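Local coordinates for periplasmic solute binding protein (Pectobacterium atrosepticum, PDB 4RY1) that probably binds a sugar in the periplasm and hands it to an ABC-type importer, at residues A252-S257 with L319-G324; L334-G339 with A350-A355; L381-Y386 with N392-D397. One frame throughout, in Å; residues are numbered along the deposited sequence.

Contacts 1 and 2 form one cluster, while contact 3 lies on the opposite side of the chain's centre. The centres of contacts 1 and 2 are about 13 Å apart, and the two touch: I253 CD1 packs on A350 CB, and the L321 side chain meets L335. Contact 3 lies about 35 Å from contact 1 and 41 Å from contact 2, centre to centre. The three follow one another along the chain, each closing before the next opens, and helix 346-356 of contact 2 precedes helix 371-385 of contact 3. After strand 284-292 the chain thus packs loop 319-324 and helix 346-356 beside helix 253-257, then crosses the molecule to form a helical hairpin.

Contact 1 of 3, residues A252-S257 with L319-G324; sequences AIYTYS and LGLQNG
Y254 reaches from the short helix 253-257 to the loop after helix 313-319 and rests the end of its ring on L321. This is the close-packed part. The phenol oxygen OH of Y254 lies 3.4 Å from L321 CD1 and 3.6 Å from L321 CB, and ring atom CZ of Y254 is 4.0 Å from the same CB. The carbonyl oxygen of L321 sits over one face of the ring, so a single residue meets both the hydroxyl end and a face. That hydroxyl takes its hydrogen bond elsewhere, from N345 ND2; against L321 its contact is purely van der Waals.

The other side is looser and partly exposed. Q322 starts out pointing away from the helix, but a bend at its second torsion (chi2 -61°) brings the amide back to the ring. There NE2 of Q322 stands in the ring plane at the edge, 3.9 Å from CE2 of Y254, with amide and ring planes 62° apart, so the amide meets the ring at its edge and does not stack on it.

Two successive beta turns shape the loop. A type II' turn from L319 to Q322 is closed by Q322 N to L319 O (3.0 Å), with G320 at positive phi; a type I turn from L321 to G324 follows. Together they put L321 and Q322 side by side before the ring.

L347 of helix 346-356 touches both Y254 and L321, while R15 of helix 13-29 holds the Q322 carbonyl and S114 of strand 107-123 bonds that of N323.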
loop_
_atom_site.group_PDB
_atom_site.type_symbol
_atom_site.label_atom_id
_atom_site.label_comp_id
_atom_site.label_asym_id
_atom_site.label_seq_id
_atom_site.Cartn_x
_atom_site.Cartn_y
_atom_site.Cartn_z
ATOM N N ALA A 252 -1.218 5.781 2.729
ATOM C CA ALA A 252 -0.608 5.749 4.066
ATOM C C ALA A 252 -0.114 7.111 4.546
ATOM O O ALA A 252 0.352 7.255 5.669
ATOM C CB ALA A 252 0.571 4.787 4.067
ATOM N N ILE A 253 -0.161 8.103 3.672
ATOM C CA ILE A 253 0.355 9.430 4.026
ATOM C C ILE A 253 -0.288 9.989 5.295
ATOM O O ILE A 253 0.420 10.500 6.149
ATOM C CB ILE A 253 0.203 10.404 2.837
ATOM C CG1 ILE A 253 1.204 10.019 1.735
ATOM C CG2 ILE A 253 0.367 11.853 3.286
ATOM C CD1 ILE A 253 0.950 10.714 0.409
ATOM N N TYR A 254 -1.609 9.868 5.431
ATOM C CA TYR A 254 -2.296 10.422 6.610
ATOM C C TYR A 254 -1.760 9.762 7.880
ATOM O O TYR A 254 -1.473 10.421 8.867
ATOM C CB TYR A 254 -3.820 10.261 6.509
ATOM C CG TYR A 254 -4.531 11.371 5.774
ATOM C CD1 TYR A 254 -3.913 12.070 4.743
ATOM C CD2 TYR A 254 -5.821 11.709 6.104
ATOM C CE1 TYR A 254 -4.567 13.093 4.077
ATOM C CE2 TYR A 254 -6.481 12.725 5.438
ATOM C CZ TYR A 254 -5.842 13.415 4.422
ATOM O OH TYR A 254 -6.468 14.463 3.758
ATOM N N THR A 255 -1.597 8.446 7.831
ATOM C CA THR A 255 -1.042 7.708 8.967
ATOM C C THR A 255 0.356 8.191 9.354
ATOM O O THR A 255 0.672 8.392 10.536
ATOM C CB THR A 255 -1.008 6.204 8.679
ATOM O OG1 THR A 255 -2.340 5.745 8.406
ATOM C CG2 THR A 255 -0.409 5.443 9.853
ATOM N N TYR A 256 1.232 8.336 8.361
ATOM C CA TYR A 256 2.608 8.794 8.647
ATOM C C TYR A 256 2.705 10.271 9.013
ATOM O O TYR A 256 3.658 10.700 9.669
ATOM C CB TYR A 256 3.596 8.416 7.518
ATOM C CG TYR A 256 3.961 6.954 7.636
ATOM C CD1 TYR A 256 3.040 5.980 7.317
ATOM C CD2 TYR A 256 5.202 6.548 8.143
ATOM C CE1 TYR A 256 3.324 4.636 7.462
ATOM C CE2 TYR A 256 5.498 5.195 8.307
ATOM C CZ TYR A 256 4.560 4.242 7.950
ATOM O OH TYR A 256 4.765 2.884 8.114
ATOM N N SER A 257 1.696 11.038 8.619
ATOM C CA SER A 257 1.618 12.443 8.963
ATOM C C SER A 257 1.076 12.665 10.375
ATOM O O SER A 257 1.300 13.721 10.965
ATOM C CB SER A 257 0.708 13.163 7.965
ATOM O OG SER A 257 1.338 13.310 6.709
ATOM N N LEU A 319 -16.837 10.430 4.452
ATOM C CA LEU A 319 -15.563 9.711 4.418
ATOM C C LEU A 319 -14.377 10.592 4.059
ATOM O O LEU A 319 -13.254 10.305 4.437
ATOM C CB LEU A 319 -15.629 8.524 3.461
ATOM C CG LEU A 319 -16.431 7.357 4.018
ATOM C CD1 LEU A 319 -16.707 6.281 2.983
ATOM C CD2 LEU A 319 -15.680 6.730 5.183
ATOM N N GLY A 320 -14.632 11.647 3.301
ATOM C CA GLY A 320 -13.556 12.526 2.838
ATOM C C GLY A 320 -12.409 11.732 2.271
ATOM O O GLY A 320 -12.600 10.849 1.420
ATOM N N LEU A 321 -11.204 12.074 2.704
ATOM C CA LEU A 321 -9.981 11.427 2.216
ATOM C C LEU A 321 -9.456 10.339 3.166
ATOM O O LEU A 321 -8.321 9.894 3.018
ATOM C CB LEU A 321 -8.880 12.468 1.981
ATOM C CG LEU A 321 -9.223 13.440 0.847
ATOM C CD1 LEU A 321 -8.184 14.552 0.781
ATOM C CD2 LEU A 321 -9.254 12.736 -0.503
ATOM N N GLN A 322 -10.297 9.858 4.070
ATOM C CA GLN A 322 -9.853 8.885 5.067
ATOM C C GLN A 322 -9.499 7.501 4.513
ATOM O O GLN A 322 -8.824 6.738 5.203
ATOM C CB GLN A 322 -10.917 8.748 6.147
ATOM C CG GLN A 322 -11.087 10.005 6.983
ATOM C CD GLN A 322 -9.832 10.375 7.724
ATOM O OE1 GLN A 322 -9.169 9.532 8.285
ATOM N NE2 GLN A 322 -9.500 11.663 7.703
ATOM N N ASN A 323 -9.948 7.207 3.294
ATOM C CA ASN A 323 -9.572 5.986 2.593
ATOM C C ASN A 323 -8.754 6.284 1.327
ATOM O O ASN A 323 -8.676 5.454 0.426
ATOM C CB ASN A 323 -10.809 5.190 2.174
ATOM C CG ASN A 323 -11.716 4.825 3.309
ATOM O OD1 ASN A 323 -12.976 4.948 3.211
ATOM N ND2 ASN A 323 -11.138 4.320 4.346
ATOM N N GLY A 324 -8.183 7.478 1.249
ATOM C CA GLY A 324 -7.430 7.888 0.079
ATOM C C GLY A 324 -8.278 8.654 -0.917
ATOM O O GLY A 324 -9.404 9.049 -0.638
#

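Contact 2 of 3, residues L334-G339 with A350-A355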
loop_
_atom_site.group_PDB
_atom_site.type_symbol
_atom_site.label_atom_id
_atom_site.label_comp_id
_atom_site.label_asym_id
_atom_site.label_seq_id
_atom_site.Cartn_x
_atom_site.Cartn_y
_atom_site.Cartn_z
ATOM N N LEU A 334 -16.398 16.151 -6.239
ATOM C CA LEU A 334 -17.125 16.718 -5.095
ATOM C C LEU A 334 -16.193 17.196 -4.008
ATOM O O LEU A 334 -16.333 18.307 -3.491
ATOM C CB LEU A 334 -18.159 15.736 -4.537
ATOM C CG LEU A 334 -18.924 16.218 -3.317
ATOM C CD1 LEU A 334 -19.703 17.496 -3.565
ATOM C CD2 LEU A 334 -19.887 15.125 -2.876
ATOM N N LEU A 335 -15.234 16.356 -3.652
ATOM C CA LEU A 335 -14.280 16.728 -2.609
ATOM C C LEU A 335 -13.416 17.944 -3.007
ATOM O O LEU A 335 -13.046 18.732 -2.156
ATOM C CB LEU A 335 -13.413 15.542 -2.195
ATOM C CG LEU A 335 -14.145 14.397 -1.514
ATOM C CD1 LEU A 335 -13.097 13.386 -1.077
ATOM C CD2 LEU A 335 -14.998 14.843 -0.344
ATOM N N GLU A 336 -13.077 18.051 -4.281
ATOM C CA GLU A 336 -12.373 19.238 -4.751
ATOM C C GLU A 336 -13.260 20.470 -4.679
ATOM O O GLU A 336 -12.828 21.520 -4.193
ATOM C CB GLU A 336 -11.860 19.059 -6.164
ATOM C CG GLU A 336 -10.922 20.197 -6.544
ATOM C CD GLU A 336 -10.316 20.048 -7.912
ATOM O OE1 GLU A 336 -11.039 19.731 -8.877
ATOM O OE2 GLU A 336 -9.101 20.275 -8.022
ATOM N N ASP A 337 -14.508 20.322 -5.107
ATOM C CA ASP A 337 -15.448 21.457 -5.120
ATOM C C ASP A 337 -15.684 22.041 -3.722
ATOM O O ASP A 337 -15.889 23.236 -3.559
ATOM C CB ASP A 337 -16.802 21.032 -5.716
ATOM C CG ASP A 337 -16.743 20.766 -7.218
ATOM O OD1 ASP A 337 -15.765 21.171 -7.898
ATOM O OD2 ASP A 337 -17.701 20.140 -7.728
ATOM N N ILE A 338 -15.685 21.194 -2.694
ATOM C CA ILE A 338 -15.885 21.630 -1.310
ATOM C C ILE A 338 -14.553 21.907 -0.577
ATOM O O ILE A 338 -14.557 22.203 0.603
ATOM C CB ILE A 338 -16.805 20.680 -0.504
ATOM C CG1 ILE A 338 -16.116 19.319 -0.217
ATOM C CG2 ILE A 338 -18.130 20.507 -1.240
ATOM C CD1 ILE A 338 -16.926 18.452 0.728
ATOM N N GLY A 339 -13.441 21.794 -1.297
ATOM C CA GLY A 339 -12.119 22.156 -0.798
ATOM C C GLY A 339 -11.372 21.122 0.030
ATOM O O GLY A 339 -10.319 21.429 0.572
ATOM N N ALA A 350 0.604 14.008 -3.763
ATOM C CA ALA A 350 1.246 12.730 -4.095
ATOM C C ALA A 350 0.471 11.933 -5.152
ATOM O O ALA A 350 1.044 11.370 -6.088
ATOM C CB ALA A 350 1.403 11.901 -2.837
ATOM N N TYR A 351 -0.846 11.915 -4.997
ATOM C CA TYR A 351 -1.717 11.198 -5.941
ATOM C C TYR A 351 -1.659 11.834 -7.342
ATOM O O TYR A 351 -1.499 11.134 -8.344
ATOM C CB TYR A 351 -3.145 11.178 -5.409
ATOM C CG TYR A 351 -4.128 10.405 -6.242
ATOM C CD1 TYR A 351 -4.795 11.003 -7.295
ATOM C CD2 TYR A 351 -4.385 9.061 -5.950
ATOM C CE1 TYR A 351 -5.721 10.287 -8.045
ATOM C CE2 TYR A 351 -5.290 8.336 -6.672
ATOM C CZ TYR A 351 -5.958 8.930 -7.709
ATOM O OH TYR A 351 -6.846 8.128 -8.392
ATOM N N ARG A 352 -1.740 13.159 -7.391
ATOM C CA ARG A 352 -1.673 13.903 -8.653
ATOM C C ARG A 352 -0.318 13.733 -9.312
ATOM O O ARG A 352 -0.255 13.601 -10.528
ATOM C CB ARG A 352 -2.030 15.378 -8.459
ATOM C CG ARG A 352 -3.521 15.569 -8.213
ATOM C CD ARG A 352 -3.885 16.988 -7.823
ATOM N NE ARG A 352 -5.333 17.178 -7.877
ATOM C CZ ARG A 352 -5.983 18.223 -7.370
ATOM N NH1 ARG A 352 -5.332 19.201 -6.745
ATOM N NH2 ARG A 352 -7.298 18.285 -7.481
ATOM N N ALA A 353 0.757 13.682 -8.508
ATOM C CA ALA A 353 2.102 13.449 -9.053
ATOM C C ALA A 353 2.203 12.064 -9.688
ATOM O O ALA A 353 2.744 11.898 -10.794
ATOM C CB ALA A 353 3.166 13.642 -7.985
ATOM N N ALA A 354 1.682 11.062 -8.991
ATOM C CA ALA A 354 1.664 9.703 -9.544
ATOM C C ALA A 354 0.871 9.648 -10.850
ATOM O O ALA A 354 1.293 8.992 -11.816
ATOM C CB ALA A 354 1.102 8.711 -8.536
ATOM N N ALA A 355 -0.262 10.352 -10.879
ATOM C CA ALA A 355 -1.121 10.373 -12.064
ATOM C C ALA A 355 -0.429 10.992 -13.286
ATOM O O ALA A 355 -0.756 10.648 -14.443
ATOM C CB ALA A 355 -2.437 11.077 -11.769
HETATM O O HOH W 1 -7.436 21.354 -6.047
#
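OE2 of E336 is gripped by two groups: NH2 of R352 at 2.7 Å, and water 1, which donates to it at 2.8 Å. The first is an inter-helix salt bridge on the surface of the solute-binding-protein fold, joining the C-terminal end of helix 329-337, which closes in a Schellman motif, to helix 346-356 across the loop that separates them. It is a single-oxygen bridge. The N-H of R352 NH2 points to OE2 at only 128°, so the hydrogen bond within the salt bridge is weak despite its short length, and the carboxylate and guanidinium planes are 52° apart, unlike a coplanar bidentate pairing. OE2 itself approaches the guanidinium at its edge, close to its plane.

Long reach makes the bridge possible, since the nearest CA atoms, those of E336 and R352, are 12.6 Å apart. E336 leaves its helix with CG anti to the backbone N (chi1 -170°) and stays extended beyond CG; R352 is stretched from CG to NE, its chain lying against I341. E336 has two modelled conformers; the bridge described is that of one, and whether the other keeps it is left open.

In the Schellman motif G339 has positive phi, with G339 N bonded to E336 O (3.0 Å). Water 1 completes a bent bridge at the side chains, accepting from R352 NH1 at 3.1 Å.

Contact 3 of 3, residues L381-Y386 with N392-D397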
loop_
_atom_site.group_PDB
_atom_site.type_symbol
_atom_site.label_atom_id
_atom_site.label_comp_id
_atom_site.label_asym_id
_atom_site.label_seq_id
_atom_site.Cartn_x
_atom_site.Cartn_y
_atom_site.Cartn_z
ATOM N N LEU A 381 17.402 -9.888 4.755
ATOM C CA LEU A 381 18.079 -8.600 5.016
ATOM C C LEU A 381 18.748 -8.579 6.396
ATOM O O LEU A 381 19.844 -8.048 6.552
ATOM C CB LEU A 381 17.102 -7.420 4.913
ATOM C CG LEU A 381 16.408 -7.307 3.563
ATOM C CD1 LEU A 381 15.546 -6.056 3.588
ATOM C CD2 LEU A 381 17.330 -7.318 2.360
ATOM N N GLN A 382 18.063 -9.161 7.373
ATOM C CA GLN A 382 18.576 -9.271 8.737
ATOM C C GLN A 382 19.838 -10.145 8.771
ATOM O O GLN A 382 20.800 -9.803 9.414
ATOM C CB GLN A 382 17.480 -9.729 9.693
ATOM C CG GLN A 382 16.468 -8.601 9.869
ATOM C CD GLN A 382 15.143 -9.000 10.468
ATOM O OE1 GLN A 382 14.912 -10.155 10.834
ATOM N NE2 GLN A 382 14.245 -8.012 10.588
ATOM N N LYS A 383 19.844 -11.234 8.026
ATOM C CA LYS A 383 21.046 -12.060 7.904
ATOM C C LYS A 383 22.240 -11.242 7.406
ATOM O O LYS A 383 23.356 -11.343 7.953
ATOM C CB LYS A 383 20.780 -13.251 6.982
ATOM C CG LYS A 383 20.229 -14.463 7.722
ATOM C CD LYS A 383 19.491 -15.481 6.853
ATOM C CE LYS A 383 19.798 -15.370 5.368
ATOM N NZ LYS A 383 19.263 -16.504 4.566
ATOM N N LEU A 384 22.012 -10.454 6.359
ATOM C CA LEU A 384 23.043 -9.555 5.831
ATOM C C LEU A 384 23.513 -8.543 6.862
ATOM O O LEU A 384 24.705 -8.423 7.128
ATOM C CB LEU A 384 22.599 -8.817 4.568
ATOM C CG LEU A 384 22.417 -9.649 3.306
ATOM C CD1 LEU A 384 21.846 -8.772 2.206
ATOM C CD2 LEU A 384 23.743 -10.260 2.883
ATOM N N ASP A 385 22.565 -7.819 7.430
ATOM C CA ASP A 385 22.865 -6.692 8.318
ATOM C C ASP A 385 23.475 -7.054 9.672
ATOM O O ASP A 385 24.160 -6.225 10.283
ATOM C CB ASP A 385 21.602 -5.877 8.554
ATOM C CG ASP A 385 21.168 -5.077 7.336
ATOM O OD1 ASP A 385 21.882 -5.057 6.313
ATOM O OD2 ASP A 385 20.078 -4.475 7.415
ATOM N N TYR A 386 23.207 -8.273 10.135
ATOM C CA TYR A 386 23.811 -8.814 11.370
ATOM C C TYR A 386 25.120 -9.603 11.110
ATOM O O TYR A 386 25.681 -10.203 12.026
ATOM C CB TYR A 386 22.781 -9.656 12.143
ATOM C CG TYR A 386 21.767 -8.809 12.915
ATOM C CD1 TYR A 386 20.672 -8.217 12.265
ATOM C CD2 TYR A 386 21.898 -8.592 14.282
ATOM C CE1 TYR A 386 19.756 -7.450 12.948
ATOM C CE2 TYR A 386 20.976 -7.826 14.973
ATOM C CZ TYR A 386 19.914 -7.257 14.295
ATOM O OH TYR A 386 18.994 -6.490 14.955
ATOM N N ASN A 392 25.639 -13.263 -1.999
ATOM C CA ASN A 392 25.232 -14.297 -2.958
ATOM C C ASN A 392 24.526 -15.458 -2.346
ATOM O O ASN A 392 23.550 -15.968 -2.877
ATOM C CB ASN A 392 26.415 -14.815 -3.747
ATOM C CG ASN A 392 26.856 -13.841 -4.782
ATOM O OD1 ASN A 392 26.278 -12.775 -4.920
ATOM N ND2 ASN A 392 27.891 -14.190 -5.519
ATOM N N LYS A 393 25.041 -15.902 -1.230
ATOM C CA LYS A 393 24.425 -17.009 -0.578
ATOM C C LYS A 393 23.009 -16.644 -0.078
ATOM O O LYS A 393 22.062 -17.411 -0.248
ATOM C CB LYS A 393 25.328 -17.482 0.530
ATOM C CG LYS A 393 24.645 -18.424 1.467
ATOM C CD LYS A 393 24.393 -19.756 0.802
ATOM C CE LYS A 393 24.632 -20.841 1.827
ATOM N NZ LYS A 393 23.454 -21.011 2.715
ATOM N N VAL A 394 22.887 -15.468 0.531
ATOM C CA VAL A 394 21.601 -14.988 1.067
ATOM C C VAL A 394 20.585 -14.860 -0.078
ATOM O O VAL A 394 19.445 -15.326 0.008
ATOM C CB VAL A 394 21.791 -13.665 1.838
ATOM C CG1 VAL A 394 20.447 -12.995 2.180
ATOM C CG2 VAL A 394 22.582 -13.926 3.108
ATOM N N ALA A 395 21.048 -14.273 -1.167
ATOM C CA ALA A 395 20.224 -14.103 -2.360
ATOM C C ALA A 395 19.785 -15.426 -2.977
ATOM O O ALA A 395 18.599 -15.657 -3.210
ATOM C CB ALA A 395 20.973 -13.275 -3.380
ATOM N N ASP A 396 20.737 -16.308 -3.235
ATOM C CA ASP A 396 20.397 -17.610 -3.802
ATOM C C ASP A 396 19.416 -18.377 -2.885
ATOM O O ASP A 396 18.517 -19.065 -3.365
ATOM C CB ASP A 396 21.649 -18.465 -4.026
ATOM C CG ASP A 396 22.640 -17.860 -5.022
ATOM O OD1 ASP A 396 22.377 -16.826 -5.672
ATOM O OD2 ASP A 396 23.733 -18.457 -5.159
ATOM N N ASP A 397 19.621 -18.290 -1.574
ATOM C CA ASP A 397 18.719 -18.939 -0.609
ATOM C C ASP A 397 17.335 -18.292 -0.611
ATOM O O ASP A 397 16.321 -18.976 -0.466
ATOM C CB ASP A 397 19.282 -18.918 0.810
ATOM C CG ASP A 397 20.494 -19.831 0.979
ATOM O OD1 ASP A 397 20.931 -20.488 -0.001
ATOM O OD2 ASP A 397 21.007 -19.895 2.111
HETATM O O HOH W 2 18.115 -15.825 2.295
HETATM O O HOH W 3 21.736 -17.567 3.473
#
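V394 and D397 are the residues of 392-397 that meet K383 and L384 across the contact. Before them, N392 points its CB away from the first helix and its side chain touches R203 of helix 199-214, and the exposed, poorly ordered K393 stays on its own helix. V394 comes next and is buried between the two partners: its CG2 lies 3.9 Å from CD2 of L384 and equally far from CE of K383, while its CG1 is 4.0 Å from that same CE. With CG1 anti to the backbone N (chi1 169°), both methyls are turned toward helix 371-385. The K383 chain, kinked at its third torsion, runs past V394 in the opposite direction, bringing CE against both valine methyls and carrying NZ onward. There water 2 accepts from K383 NZ at 2.6 Å and donates to the V394 carbonyl oxygen.

The frame for this is an antiparallel helical hairpin, helices 371-385 and 391-409 joined by a short loop; the axes of 381-385 and 392-397 approach to 10.0 Å at 172°.

A395 then faces F206 and D396 forms a salt bridge with R203, both tying the hairpin to helix 199-214. At D397, OD2 as modelled offers its syn lone pair to K393 NZ (2.8 Å), one helical turn back, a salt bridge made less certain by the disorder of K393. K383 NZ stays 4.5 Å from that oxygen, beyond a salt bridge, but water 3 spans the gap, accepting from NZ and donating to OD2.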